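Local coordinates for protein transcriptional regulator, MarR family (Bacillus cereus, PDB 4XRF) that probably binds DNA and regulates transcription as a winged helix-turn-helix factor of the MarR family, at residues I41-G46 / I91-K96; S48-L53 / S62-M67; I72-V77 / K98-E103. All coordinates share one frame; numbering follows the deposited sequence.

Contact 1 (I41-G46 / I91-K96)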
ATOM      1  N   ILE A  41     -21.857   0.069 -14.832  1.00 35.04           N
ATOM      2  CA  ILE A  41     -22.157  -0.578 -16.122  1.00 36.04           C
ATOM      3  C   ILE A  41     -23.501  -1.318 -16.064  1.00 37.12           C
ATOM      4  O   ILE A  41     -24.338  -1.165 -16.952  1.00 38.40           O
ATOM      5  CB  ILE A  41     -21.040  -1.547 -16.573  1.00 35.50           C
ATOM      6  CG1 ILE A  41     -19.717  -0.788 -16.753  1.00 34.95           C
ATOM      7  CG2 ILE A  41     -21.439  -2.270 -17.864  1.00 36.36           C
ATOM      8  CD1 ILE A  41     -18.536  -1.692 -17.056  1.00 34.73           C
ATOM      9  N   LEU A  42     -23.702  -2.101 -15.007  1.00 36.97           N
ATOM     10  CA  LEU A  42     -24.917  -2.905 -14.836  1.00 38.20           C
ATOM     11  C   LEU A  42     -26.140  -2.040 -14.551  1.00 40.00           C
ATOM     12  O   LEU A  42     -27.254  -2.414 -14.907  1.00 40.61           O
ATOM     13  CB  LEU A  42     -24.730  -3.936 -13.715  1.00 36.89           C
ATOM     14  CG  LEU A  42     -23.627  -4.959 -13.977  1.00 36.04           C
ATOM     15  CD1 LEU A  42     -23.347  -5.756 -12.720  1.00 35.21           C
ATOM     16  CD2 LEU A  42     -24.003  -5.874 -15.126  1.00 36.80           C
ATOM     17  N   ASP A  43     -25.924  -0.896 -13.895  1.00 40.98           N
ATOM     18  CA  ASP A  43     -26.984   0.088 -13.696  1.00 43.70           C
ATOM     19  C   ASP A  43     -27.390   0.720 -15.027  1.00 45.85           C
ATOM     20  O   ASP A  43     -28.571   0.980 -15.258  1.00 47.30           O
ATOM     21  CB  ASP A  43     -26.536   1.185 -12.742  1.00 44.43           C
ATOM     22  CG  ASP A  43     -27.699   2.016 -12.213  1.00 47.09           C
ATOM     23  OD1 ASP A  43     -28.855   1.547 -12.243  1.00 48.49           O
ATOM     24  OD2 ASP A  43     -27.452   3.149 -11.744  1.00 48.69           O
ATOM     25  N   HIS A  44     -26.408   0.968 -15.890  1.00 45.94           N
ATOM     26  CA  HIS A  44     -26.652   1.651 -17.145  1.00 48.17           C
ATOM     27  C   HIS A  44     -27.323   0.704 -18.148  1.00 49.17           C
ATOM     28  O   HIS A  44     -28.410   1.003 -18.639  1.00 50.38           O
ATOM     29  CB  HIS A  44     -25.348   2.257 -17.680  1.00 49.39           C
ATOM     30  CG  HIS A  44     -25.481   2.960 -18.999  1.00 53.13           C
ATOM     31  ND1 HIS A  44     -24.387   3.404 -19.713  1.00 54.05           N
ATOM     32  CD2 HIS A  44     -26.569   3.281 -19.743  1.00 55.82           C
ATOM     33  CE1 HIS A  44     -24.794   3.970 -20.836  1.00 56.36           C
ATOM     34  NE2 HIS A  44     -26.114   3.905 -20.881  1.00 57.42           N
ATOM     35  N   TYR A  45     -26.701  -0.447 -18.404  1.00 47.77           N
ATOM     36  CA  TYR A  45     -27.159  -1.368 -19.438  1.00 48.53           C
ATOM     37  C   TYR A  45     -28.045  -2.503 -18.922  1.00 47.70           C
ATOM     38  O   TYR A  45     -28.525  -3.308 -19.711  1.00 48.32           O
ATOM     39  CB  TYR A  45     -25.959  -1.961 -20.170  1.00 48.93           C
ATOM     40  CG  TYR A  45     -25.148  -0.946 -20.944  1.00 50.44           C
ATOM     41  CD1 TYR A  45     -25.569  -0.490 -22.207  1.00 52.84           C
ATOM     42  CD2 TYR A  45     -23.954  -0.459 -20.438  1.00 49.51           C
ATOM     43  CE1 TYR A  45     -24.821   0.437 -22.923  1.00 53.82           C
ATOM     44  CE2 TYR A  45     -23.200   0.465 -21.145  1.00 51.24           C
ATOM     45  CZ  TYR A  45     -23.632   0.904 -22.387  1.00 53.42           C
ATOM     46  OH  TYR A  45     -22.873   1.823 -23.072  1.00 55.33           O
ATOM     47  N   GLY A  46     -28.263  -2.573 -17.607  1.00 45.48           N
ATOM     48  CA  GLY A  46     -28.997  -3.703 -17.027  1.00 44.46           C
ATOM     49  C   GLY A  46     -28.144  -4.963 -17.101  1.00 43.21           C
ATOM     50  O   GLY A  46     -26.918  -4.875 -17.304  1.00 41.89           O
ATOM     51  N   ILE A  91     -24.584 -11.449 -15.591  1.00 38.70           N
ATOM     52  CA  ILE A  91     -24.458 -10.725 -14.331  1.00 37.85           C
ATOM     53  C   ILE A  91     -25.525  -9.628 -14.264  1.00 38.68           C
ATOM     54  O   ILE A  91     -25.777  -8.914 -15.243  1.00 38.91           O
ATOM     55  CB  ILE A  91     -23.044 -10.112 -14.137  1.00 36.29           C
ATOM     56  CG1 ILE A  91     -21.934 -11.113 -14.507  1.00 36.16           C
ATOM     57  CG2 ILE A  91     -22.868  -9.568 -12.719  1.00 35.55           C
ATOM     58  CD1 ILE A  91     -21.982 -12.437 -13.773  1.00 36.65           C
ATOM     59  N   GLU A  92     -26.138  -9.501 -13.095  1.00 39.31           N
ATOM     60  CA  GLU A  92     -27.261  -8.612 -12.899  1.00 41.02           C
ATOM     61  C   GLU A  92     -27.169  -7.933 -11.536  1.00 40.66           C
ATOM     62  O   GLU A  92     -26.860  -8.578 -10.547  1.00 39.94           O
ATOM     63  CB  GLU A  92     -28.537  -9.432 -12.940  1.00 43.65           C
ATOM     64  CG  GLU A  92     -29.788  -8.596 -12.903  1.00 46.97           C
ATOM     65  CD  GLU A  92     -31.026  -9.428 -13.153  1.00 50.66           C
ATOM     66  OE1 GLU A  92     -31.476 -10.143 -12.225  1.00 52.64           O
ATOM     67  OE2 GLU A  92     -31.544  -9.368 -14.280  1.00 52.15           O
ATOM     68  N   LEU A  93     -27.478  -6.641 -11.501  1.00 41.24           N
ATOM     69  CA  LEU A  93     -27.552  -5.867 -10.261  1.00 41.99           C
ATOM     70  C   LEU A  93     -28.700  -6.393  -9.389  1.00 43.21           C
ATOM     71  O   LEU A  93     -29.784  -6.684  -9.902  1.00 44.39           O
ATOM     72  CB  LEU A  93     -27.809  -4.418 -10.644  1.00 43.20           C
ATOM     73  CG  LEU A  93     -27.141  -3.224 -10.002  1.00 43.89           C
ATOM     74  CD1 LEU A  93     -25.641  -3.410  -9.783  1.00 42.29           C
ATOM     75  CD2 LEU A  93     -27.447  -2.020 -10.882  1.00 44.65           C
ATOM     76  N   THR A  94     -28.471  -6.560  -8.092  1.00 42.69           N
ATOM     77  CA  THR A  94     -29.595  -6.844  -7.189  1.00 44.30           C
ATOM     78  C   THR A  94     -30.218  -5.521  -6.727  1.00 45.42           C
ATOM     79  O   THR A  94     -29.680  -4.444  -7.009  1.00 44.47           O
ATOM     80  CB  THR A  94     -29.188  -7.703  -5.968  1.00 44.11           C
ATOM     81  OG1 THR A  94     -28.188  -7.015  -5.208  1.00 42.94           O
ATOM     82  CG2 THR A  94     -28.641  -9.057  -6.408  1.00 43.34           C
ATOM     83  N   LYS A  95     -31.352  -5.595  -6.029  1.00 42.23           N
ATOM     84  CA  LYS A  95     -31.927  -4.418  -5.378  1.00 43.15           C
ATOM     85  C   LYS A  95     -30.893  -3.713  -4.463  1.00 42.37           C
ATOM     86  O   LYS A  95     -30.747  -2.498  -4.534  1.00 41.78           O
ATOM     87  CB  LYS A  95     -33.207  -4.775  -4.599  1.00 44.70           C
ATOM     88  N   LYS A  96     -30.172  -4.483  -3.640  1.00 42.68           N
ATOM     89  CA  LYS A  96     -29.047  -3.959  -2.817  1.00 42.66           C
ATOM     90  C   LYS A  96     -27.979  -3.267  -3.667  1.00 40.94           C
ATOM     91  O   LYS A  96     -27.524  -2.188  -3.328  1.00 40.17           O
ATOM     92  CB  LYS A  96     -28.370  -5.089  -2.045  1.00 43.85           C
ATOM     93  CG  LYS A  96     -28.718  -5.194  -0.573  1.00 46.89           C
ATOM     94  CD  LYS A  96     -28.412  -6.610  -0.089  1.00 48.62           C
ATOM     95  CE  LYS A  96     -28.296  -6.680   1.421  1.00 50.62           C
ATOM     96  NZ  LYS A  96     -29.604  -6.456   2.102  1.00 53.19           N
TER
HETATM   97  O   HOH W   1     -28.292  -5.168 -13.842  1.00 39.78           O

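Contact 2 (S48-L53 / S62-M67). With PO4 (phosphate ion), chain D.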
ATOM      1  N   SER A  48     -25.990  -7.986 -18.004  1.00 41.21           N
ATOM      2  CA  SER A  48     -25.010  -8.110 -19.081  1.00 40.92           C
ATOM      3  C   SER A  48     -24.165  -9.381 -18.949  1.00 40.47           C
ATOM      4  O   SER A  48     -23.986  -9.896 -17.841  1.00 39.60           O
ATOM      5  CB  SER A  48     -24.081  -6.881 -19.075  1.00 40.33           C
ATOM      6  OG  SER A  48     -24.794  -5.674 -18.826  1.00 40.31           O
ATOM      7  N   ARG A  49     -23.634  -9.864 -20.073  1.00 40.74           N
ATOM      8  CA  ARG A  49     -22.683 -10.968 -20.068  1.00 40.91           C
ATOM      9  C   ARG A  49     -21.405 -10.619 -19.319  1.00 39.66           C
ATOM     10  O   ARG A  49     -20.914  -9.478 -19.401  1.00 38.57           O
ATOM     11  CB  ARG A  49     -22.332 -11.415 -21.498  1.00 42.15           C
ATOM     12  CG  ARG A  49     -23.430 -12.198 -22.209  1.00 43.81           C
ATOM     13  CD  ARG A  49     -22.974 -12.632 -23.606  1.00 45.44           C
ATOM     14  NE  ARG A  49     -22.781 -11.449 -24.435  1.00 45.57           N
ATOM     15  CZ  ARG A  49     -21.876 -11.324 -25.401  1.00 46.33           C
ATOM     16  NH1 ARG A  49     -21.023 -12.313 -25.684  1.00 47.09           N
ATOM     17  NH2 ARG A  49     -21.825 -10.191 -26.082  1.00 46.33           N
ATOM     18  N   ALA A  50     -20.866 -11.613 -18.609  1.00 37.68           N
ATOM     19  CA  ALA A  50     -19.605 -11.457 -17.874  1.00 37.27           C
ATOM     20  C   ALA A  50     -18.472 -11.156 -18.857  1.00 37.63           C
ATOM     21  O   ALA A  50     -17.585 -10.385 -18.560  1.00 37.09           O
ATOM     22  CB  ALA A  50     -19.291 -12.709 -17.055  1.00 37.31           C
ATOM     23  N   THR A  51     -18.508 -11.763 -20.037  1.00 39.16           N
ATOM     24  CA  THR A  51     -17.498 -11.466 -21.067  1.00 40.07           C
ATOM     25  C   THR A  51     -17.546 -10.000 -21.551  1.00 39.48           C
ATOM     26  O   THR A  51     -16.510  -9.412 -21.813  1.00 39.79           O
ATOM     27  CB  THR A  51     -17.565 -12.456 -22.234  1.00 42.26           C
ATOM     28  OG1 THR A  51     -18.900 -12.484 -22.738  1.00 43.91           O
ATOM     29  CG2 THR A  51     -17.186 -13.875 -21.757  1.00 43.00           C
ATOM     30  N   THR A  52     -18.736  -9.409 -21.635  1.00 38.90           N
ATOM     31  CA  THR A  52     -18.880  -7.990 -21.970  1.00 38.59           C
ATOM     32  C   THR A  52     -18.308  -7.064 -20.862  1.00 37.48           C
ATOM     33  O   THR A  52     -17.657  -6.054 -21.154  1.00 37.48           O
ATOM     34  CB  THR A  52     -20.354  -7.632 -22.255  1.00 39.05           C
ATOM     35  OG1 THR A  52     -20.856  -8.443 -23.328  1.00 40.50           O
ATOM     36  CG2 THR A  52     -20.508  -6.171 -22.635  1.00 39.27           C
ATOM     37  N   LEU A  53     -18.554  -7.407 -19.601  1.00 36.52           N
ATOM     38  CA  LEU A  53     -17.951  -6.690 -18.491  1.00 35.75           C
ATOM     39  C   LEU A  53     -16.422  -6.700 -18.595  1.00 35.57           C
ATOM     40  O   LEU A  53     -15.790  -5.648 -18.479  1.00 35.34           O
ATOM     41  CB  LEU A  53     -18.397  -7.294 -17.161  1.00 35.50           C
ATOM     42  CG  LEU A  53     -19.861  -7.101 -16.757  1.00 35.93           C
ATOM     43  CD1 LEU A  53     -20.129  -7.839 -15.447  1.00 35.71           C
ATOM     44  CD2 LEU A  53     -20.208  -5.620 -16.618  1.00 35.70           C
ATOM     45  N   SER A  62     -11.236 -14.308 -16.632  1.00 50.12           N
ATOM     46  CA  SER A  62     -10.810 -14.826 -15.323  1.00 51.29           C
ATOM     47  C   SER A  62     -10.640 -13.747 -14.254  1.00 50.22           C
ATOM     48  O   SER A  62     -10.814 -14.017 -13.064  1.00 51.06           O
ATOM     49  CB  SER A  62      -9.489 -15.596 -15.462  1.00 54.15           C
ATOM     50  OG  SER A  62      -8.382 -14.710 -15.319  1.00 54.46           O
ATOM     51  N   ALA A  63     -10.280 -12.535 -14.675  1.00 48.91           N
ATOM     52  CA  ALA A  63     -10.134 -11.417 -13.765  1.00 47.14           C
ATOM     53  C   ALA A  63     -11.508 -10.908 -13.336  1.00 45.37           C
ATOM     54  O   ALA A  63     -11.722 -10.569 -12.173  1.00 44.18           O
ATOM     55  CB  ALA A  63      -9.318 -10.307 -14.409  1.00 47.57           C
ATOM     56  N   ILE A  64     -12.452 -10.880 -14.271  1.00 44.77           N
ATOM     57  CA  ILE A  64     -13.798 -10.411 -13.948  1.00 43.86           C
ATOM     58  C   ILE A  64     -14.506 -11.407 -13.019  1.00 42.83           C
ATOM     59  O   ILE A  64     -15.275 -11.002 -12.137  1.00 42.11           O
ATOM     60  CB  ILE A  64     -14.614 -10.081 -15.222  1.00 44.48           C
ATOM     61  CG1 ILE A  64     -15.394  -8.781 -15.057  1.00 44.94           C
ATOM     62  CG2 ILE A  64     -15.589 -11.174 -15.562  1.00 46.31           C
ATOM     63  CD1 ILE A  64     -14.550  -7.529 -15.058  1.00 44.39           C
ATOM     64  N   THR A  65     -14.189 -12.693 -13.181  1.00 43.05           N
ATOM     65  CA  THR A  65     -14.742 -13.766 -12.349  1.00 43.41           C
ATOM     66  C   THR A  65     -14.478 -13.502 -10.868  1.00 42.82           C
ATOM     67  O   THR A  65     -15.403 -13.556 -10.062  1.00 42.87           O
ATOM     68  CB  THR A  65     -14.225 -15.157 -12.768  1.00 44.67           C
ATOM     69  OG1 THR A  65     -14.744 -15.470 -14.059  1.00 45.74           O
ATOM     70  CG2 THR A  65     -14.692 -16.258 -11.797  1.00 45.27           C
ATOM     71  N   VAL A  66     -13.233 -13.189 -10.518  1.00 42.87           N
ATOM     72  CA  VAL A  66     -12.885 -12.861  -9.123  1.00 42.83           C
ATOM     73  C   VAL A  66     -13.651 -11.633  -8.627  1.00 41.71           C
ATOM     74  O   VAL A  66     -14.184 -11.643  -7.511  1.00 42.13           O
ATOM     75  CB  VAL A  66     -11.354 -12.706  -8.911  1.00 43.63           C
ATOM     76  CG1 VAL A  66     -11.015 -12.499  -7.431  1.00 44.08           C
ATOM     77  CG2 VAL A  66     -10.628 -13.945  -9.425  1.00 44.79           C
ATOM     78  N   MET A  67     -13.717 -10.589  -9.455  1.00 40.87           N
ATOM     79  CA  MET A  67     -14.426  -9.353  -9.091  1.00 39.73           C
ATOM     80  C   MET A  67     -15.882  -9.649  -8.780  1.00 37.76           C
ATOM     81  O   MET A  67     -16.423  -9.245  -7.739  1.00 36.70           O
ATOM     82  CB  MET A  67     -14.326  -8.304 -10.209  1.00 41.94           C
ATOM     83  CG  MET A  67     -13.143  -7.356 -10.059  1.00 47.82           C
ATOM     84  SD  MET A  67     -12.760  -6.306 -11.500  1.00 54.10           S
ATOM     85  CE  MET A  67     -11.565  -7.324 -12.362  1.00 52.36           C
TER
HETATM   86  P   PO4 D 203     -18.575 -12.150 -28.291  0.50 77.82           P
HETATM   87  O1  PO4 D 203     -19.618 -12.829 -29.086  0.50 73.73           O
HETATM   88  O2  PO4 D 203     -17.184 -12.453 -28.868  0.50 74.37           O
HETATM   89  O3  PO4 D 203     -18.793 -10.679 -28.250  0.50 76.85           O
HETATM   90  O4  PO4 D 203     -18.578 -12.711 -26.834  0.50 72.07           O

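Contact 3 (I72-V77 / K98-E103). With PO4 (phosphate ion), chain I.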
ATOM      1  N   ILE A  72     -20.752 -10.717  -5.354  1.00 34.81           N
ATOM      2  CA  ILE A  72     -21.703 -11.743  -4.877  1.00 36.38           C
ATOM      3  C   ILE A  72     -21.632 -11.880  -3.344  1.00 37.73           C
ATOM      4  O   ILE A  72     -22.664 -11.827  -2.678  1.00 39.24           O
ATOM      5  CB  ILE A  72     -21.504 -13.102  -5.608  1.00 36.67           C
ATOM      6  CG1 ILE A  72     -21.904 -12.969  -7.078  1.00 36.14           C
ATOM      7  CG2 ILE A  72     -22.296 -14.245  -4.944  1.00 38.28           C
ATOM      8  CD1 ILE A  72     -21.539 -14.180  -7.930  1.00 36.55           C
ATOM      9  N   ASP A  73     -20.425 -11.992  -2.779  1.00 38.00           N
ATOM     10  CA  ASP A  73     -20.244 -11.938  -1.304  1.00 39.13           C
ATOM     11  C   ASP A  73     -20.958 -10.730  -0.660  1.00 39.08           C
ATOM     12  O   ASP A  73     -21.609 -10.883   0.377  1.00 40.10           O
ATOM     13  CB  ASP A  73     -18.760 -11.892  -0.901  1.00 39.50           C
ATOM     14  CG  ASP A  73     -17.982 -13.128  -1.315  1.00 40.99           C
ATOM     15  OD1 ASP A  73     -18.579 -14.228  -1.443  1.00 42.90           O
ATOM     16  OD2 ASP A  73     -16.755 -12.999  -1.540  1.00 40.88           O
ATOM     17  N   GLN A  74     -20.829  -9.541  -1.267  1.00 37.60           N
ATOM     18  CA  GLN A  74     -21.526  -8.340  -0.759  1.00 37.71           C
ATOM     19  C   GLN A  74     -23.003  -8.324  -1.169  1.00 38.63           C
ATOM     20  O   GLN A  74     -23.737  -7.424  -0.769  1.00 39.38           O
ATOM     21  CB  GLN A  74     -20.855  -7.036  -1.237  1.00 36.11           C
ATOM     22  CG  GLN A  74     -19.444  -6.779  -0.738  1.00 35.49           C
ATOM     23  CD  GLN A  74     -19.099  -5.297  -0.744  1.00 35.02           C
ATOM     24  OE1 GLN A  74     -19.853  -4.466  -0.217  1.00 35.65           O
ATOM     25  NE2 GLN A  74     -17.953  -4.956  -1.326  1.00 34.04           N
ATOM     26  N   GLU A  75     -23.415  -9.287  -1.996  1.00 39.19           N
ATOM     27  CA  GLU A  75     -24.821  -9.467  -2.400  1.00 40.49           C
ATOM     28  C   GLU A  75     -25.296  -8.341  -3.317  1.00 39.34           C
ATOM     29  O   GLU A  75     -26.476  -7.970  -3.312  1.00 40.41           O
ATOM     30  CB  GLU A  75     -25.732  -9.568  -1.162  1.00 43.48           C
ATOM     31  CG  GLU A  75     -25.790 -10.957  -0.543  1.00 46.41           C
ATOM     32  CD  GLU A  75     -26.310 -10.946   0.885  1.00 49.47           C
ATOM     33  OE1 GLU A  75     -26.910  -9.935   1.317  1.00 51.30           O
ATOM     34  OE2 GLU A  75     -26.112 -11.957   1.592  1.00 51.33           O
ATOM     35  N   LEU A  76     -24.375  -7.783  -4.091  1.00 36.99           N
ATOM     36  CA  LEU A  76     -24.693  -6.606  -4.888  1.00 36.24           C
ATOM     37  C   LEU A  76     -25.094  -6.961  -6.321  1.00 36.06           C
ATOM     38  O   LEU A  76     -25.756  -6.174  -6.994  1.00 36.14           O
ATOM     39  CB  LEU A  76     -23.541  -5.590  -4.860  1.00 34.73           C
ATOM     40  CG  LEU A  76     -23.118  -5.065  -3.476  1.00 34.92           C
ATOM     41  CD1 LEU A  76     -21.908  -4.137  -3.583  1.00 33.83           C
ATOM     42  CD2 LEU A  76     -24.277  -4.357  -2.770  1.00 36.16           C
ATOM     43  N   VAL A  77     -24.653  -8.126  -6.782  1.00 36.03           N
ATOM     44  CA  VAL A  77     -25.043  -8.648  -8.095  1.00 36.71           C
ATOM     45  C   VAL A  77     -25.462 -10.105  -7.957  1.00 38.39           C
ATOM     46  O   VAL A  77     -25.152 -10.738  -6.947  1.00 38.39           O
ATOM     47  CB  VAL A  77     -23.896  -8.556  -9.143  1.00 35.30           C
ATOM     48  CG1 VAL A  77     -23.398  -7.119  -9.308  1.00 34.23           C
ATOM     49  CG2 VAL A  77     -22.743  -9.495  -8.798  1.00 34.69           C
ATOM     50  N   LYS A  98     -28.238  -1.869  -6.619  1.00 40.55           N
ATOM     51  CA  LYS A  98     -28.764  -0.606  -7.160  1.00 41.67           C
ATOM     52  C   LYS A  98     -28.736   0.509  -6.128  1.00 41.50           C
ATOM     53  O   LYS A  98     -28.319   1.628  -6.437  1.00 41.86           O
ATOM     54  CB  LYS A  98     -30.175  -0.770  -7.733  1.00 43.72           C
ATOM     55  CG  LYS A  98     -30.594   0.385  -8.632  1.00 45.59           C
ATOM     56  N   ALA A  99     -29.166   0.209  -4.902  1.00 41.22           N
ATOM     57  CA  ALA A  99     -29.072   1.177  -3.815  1.00 41.12           C
ATOM     58  C   ALA A  99     -27.607   1.538  -3.514  1.00 39.58           C
ATOM     59  O   ALA A  99     -27.287   2.705  -3.280  1.00 39.71           O
ATOM     60  CB  ALA A  99     -29.778   0.660  -2.564  1.00 42.03           C
ATOM     61  N   ARG A 100     -26.713   0.550  -3.532  1.00 38.19           N
ATOM     62  CA  ARG A 100     -25.298   0.824  -3.260  1.00 37.06           C
ATOM     63  C   ARG A 100     -24.667   1.762  -4.300  1.00 37.60           C
ATOM     64  O   ARG A 100     -23.942   2.678  -3.935  1.00 36.76           O
ATOM     65  CB  ARG A 100     -24.460  -0.460  -3.132  1.00 35.45           C
ATOM     66  CG  ARG A 100     -23.034  -0.200  -2.648  1.00 33.95           C
ATOM     67  CD  ARG A 100     -22.948   0.087  -1.135  1.00 33.59           C
ATOM     68  NE  ARG A 100     -23.076  -1.164  -0.402  1.00 33.43           N
ATOM     69  CZ  ARG A 100     -22.097  -2.061  -0.255  1.00 33.03           C
ATOM     70  NH1 ARG A 100     -20.879  -1.834  -0.742  1.00 32.11           N
ATOM     71  NH2 ARG A 100     -22.335  -3.203   0.382  1.00 33.27           N
ATOM     72  N   VAL A 101     -24.951   1.543  -5.585  1.00 38.47           N
ATOM     73  CA  VAL A 101     -24.340   2.370  -6.625  1.00 40.14           C
ATOM     74  C   VAL A 101     -24.803   3.848  -6.542  1.00 42.66           C
ATOM     75  O   VAL A 101     -23.981   4.766  -6.663  1.00 42.25           O
ATOM     76  CB  VAL A 101     -24.419   1.709  -8.038  1.00 40.54           C
ATOM     77  CG1 VAL A 101     -25.840   1.676  -8.586  1.00 41.96           C
ATOM     78  CG2 VAL A 101     -23.457   2.368  -9.009  1.00 40.40           C
ATOM     79  N   GLU A 102     -26.086   4.067  -6.249  1.00 45.76           N
ATOM     80  CA  GLU A 102     -26.624   5.419  -6.032  1.00 48.88           C
ATOM     81  C   GLU A 102     -26.019   6.102  -4.806  1.00 49.91           C
ATOM     82  O   GLU A 102     -25.631   7.274  -4.862  1.00 50.93           O
ATOM     83  CB  GLU A 102     -28.148   5.390  -5.910  1.00 52.00           C
ATOM     84  CG  GLU A 102     -28.861   4.973  -7.189  1.00 55.40           C
ATOM     85  CD  GLU A 102     -30.370   4.874  -7.021  1.00 59.38           C
ATOM     86  OE1 GLU A 102     -30.932   5.595  -6.166  1.00 62.46           O
ATOM     87  OE2 GLU A 102     -30.999   4.082  -7.747  1.00 60.08           O
ATOM     88  N   GLU A 103     -25.947   5.369  -3.699  1.00 50.01           N
ATOM     89  CA  GLU A 103     -25.280   5.844  -2.493  1.00 50.85           C
ATOM     90  C   GLU A 103     -23.801   6.177  -2.763  1.00 48.61           C
ATOM     91  O   GLU A 103     -23.330   7.246  -2.390  1.00 47.89           O
ATOM     92  CB  GLU A 103     -25.430   4.797  -1.388  1.00 54.22           C
ATOM     93  CG  GLU A 103     -24.564   5.010  -0.152  1.00 59.46           C
ATOM     94  CD  GLU A 103     -24.480   3.740   0.684  1.00 63.33           C
ATOM     95  OE1 GLU A 103     -25.420   3.495   1.480  1.00 66.18           O
ATOM     96  OE2 GLU A 103     -23.487   2.981   0.531  1.00 63.16           O
TER
HETATM   97  P   PO4 I 208     -25.628  -2.751   1.864  0.50 38.16           P
HETATM   98  O1  PO4 I 208     -24.714  -3.828   1.333  0.50 36.59           O
HETATM   99  O2  PO4 I 208     -25.839  -1.697   0.841  0.50 36.50           O
HETATM  100  O3  PO4 I 208     -24.969  -2.144   3.121  0.50 36.59           O
HETATM  101  O4  PO4 I 208     -26.943  -3.377   2.317  0.50 35.96           O

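Contact 1 (I41-G46 / I91-K96)
Leu42 and Leu93 carry most of the contact between the last turns of helix 33-45 and the end of strand 89-93, with Ile91 as a third, smaller participant. Both leucines direct their CB toward the opposing segment, and theirs are the nearest CA atoms across it, 6.1 Å apart. The two branches of Leu42 do different work. Leu42 CD1 meets the CG2 methyl of Ile91 at 3.8 Å, an apolar contact, while Leu42 CD2 lies 3.5 Å from the backbone O of Ile91. Ile91 can offer that methyl because its CG2 stands anti to the backbone N; its CG1 branch leads away from the helix. Leu93 also divides its two methyls: Leu93 CD1 reaches Leu42 CB at 4.1 Å, and Leu93 CD2 rests on the helix backbone, 3.5 Å from Asp43 CA and close to Asp43 CB. The link between the backbones is made by a water, which donates to Leu42 O at 3.1 Å and accepts from Leu93 N at 2.9 Å. It thus joins two main-chain groups too far apart to bond directly. Helix and strand axes approach to 7.9 Å and run nearly perpendicular, at 85°, consistent with a few side chains meeting at a crossing rather than a long seam. Beyond Leu93, Thr94 takes the N-cap position of helix 95-106. Val77 of strand 77-81 touches both Leu42 and Ile91; Leu53 of helix 50-57 packs on Ile41 and Ile91, so that the end of helix 33-45 lies against a wing strand of the winged helix domain.

Contact 2 (S48-L53 / S62-M67)
Ile64 of helix 61-73 packs against Ala50 and Leu53 at the start of helix 50-57, and these three residues make the direct contact, through their side chains and the backbone of Ala50 and Leu53. The branches of Ile64 are shared out between the two partners. Ile64 CG2 comes to 3.7 Å from the backbone O of Ala50 and to 4.3 Å from Ala50 CB, whereas Ile64 CG1 lies 4.0 Å from Leu53 CB. The terminal CD1 of Ile64 lies near the backbone C and O of Leu53. With chi1 of Ile64 at -137°, away from a staggered value, the two branches are turned to face one residue each. Ala50 and Leu53, three positions apart, both aim CB toward Ile64, as expected for neighbours on one helix face.

The whole contact buries just 124 Å². Its side-chain contacts are apolar, although the nearest approach is a methyl against a carbonyl oxygen. On the loose side Arg49, at the N-cap position, has its side chain well clear of helix 61-73. Its chain bends at chi3 (-66°), and Arg49 NH1 donates to O4 of a phosphate ion, probably from the crystallisation liquor, at 2.7 Å and a bent 139°.

Ala50 also packs on Ile91 of strand 89-93, and Val59, between the helices, touches Ile64. The pair thus belongs to the helix-turn-helix unit, whose later helix is generally assigned to DNA recognition in this family.

Contact 3 (I72-V77 / K98-E103)
Arg100 of helix 95-106 holds the side-chain oxygen of Gln74 with both terminal nitrogens of its guanidinium. Arg100 NH2 donates to Gln74 OE1 at 2.8 Å and Arg100 NH1 to the same OE1 at 2.9 Å; the N-H...O angles, both near 143°, are bent as expected when two donors converge on one atom. OE1 lies in the guanidinium plane, while the amide plane is turned 34° from it. Leu76 approaches from another direction: its CD1 sits over one face of the guanidinium, offset toward the rim and 3.8 Å from Arg100 NH1, and Leu76 CD2 packs on Arg100 CB at 3.9 Å. The NE-NH2 edge faces a phosphate ion, probably from the crystallisation liquor. Here the bonds are almost straight, Arg100 NH2 to O1 at 2.6 Å and Arg100 NE to O2 at 3.1 Å.

Bends at chi2 and chi3 fold the arginine chain so that its head can serve amide and phosphate at once. A further bond from Arg100 NH1 to Thr29 O helps fix its orientation. Gln74 NE2 bonds to Gly30 O of its own chain and to Gln27 O of the second subunit. Behind Gln74, a Schellman motif at Glu75 turns the chain out of helix 61-73 and brings Leu76 round to one face of the guanidinium.

The contact thus joins the exit of helix 61-73 to helix 95-106, which follows the wing, at a subunit interface. The phosphate also accepts from Arg100 NH2 of the second subunit, bridging two arginines and probably offsetting their like charges; the amide oxygen accepts two bonds but brings no formal charge.

Contacts 1 and 2 share an apolar character and adjoin at the small sheet, where Ile91 N pairs with Ser48 O at 2.8 Å. Contact 2 is buried; contact 1 is only partly so, and a water enters it. Contact 3 is buried too but polar, its arginine and amide lying beside the second subunit. It joins contact 1 through Thr94, whose OG1 is 2.7 Å from Glu75 O, and both use helix 95-106. Contacts 2 and 3 use helix 61-73 at different turns without touching. Chemistry thus shifts from hydrocarbon packing within the DNA-binding domain to charge at the subunit interface.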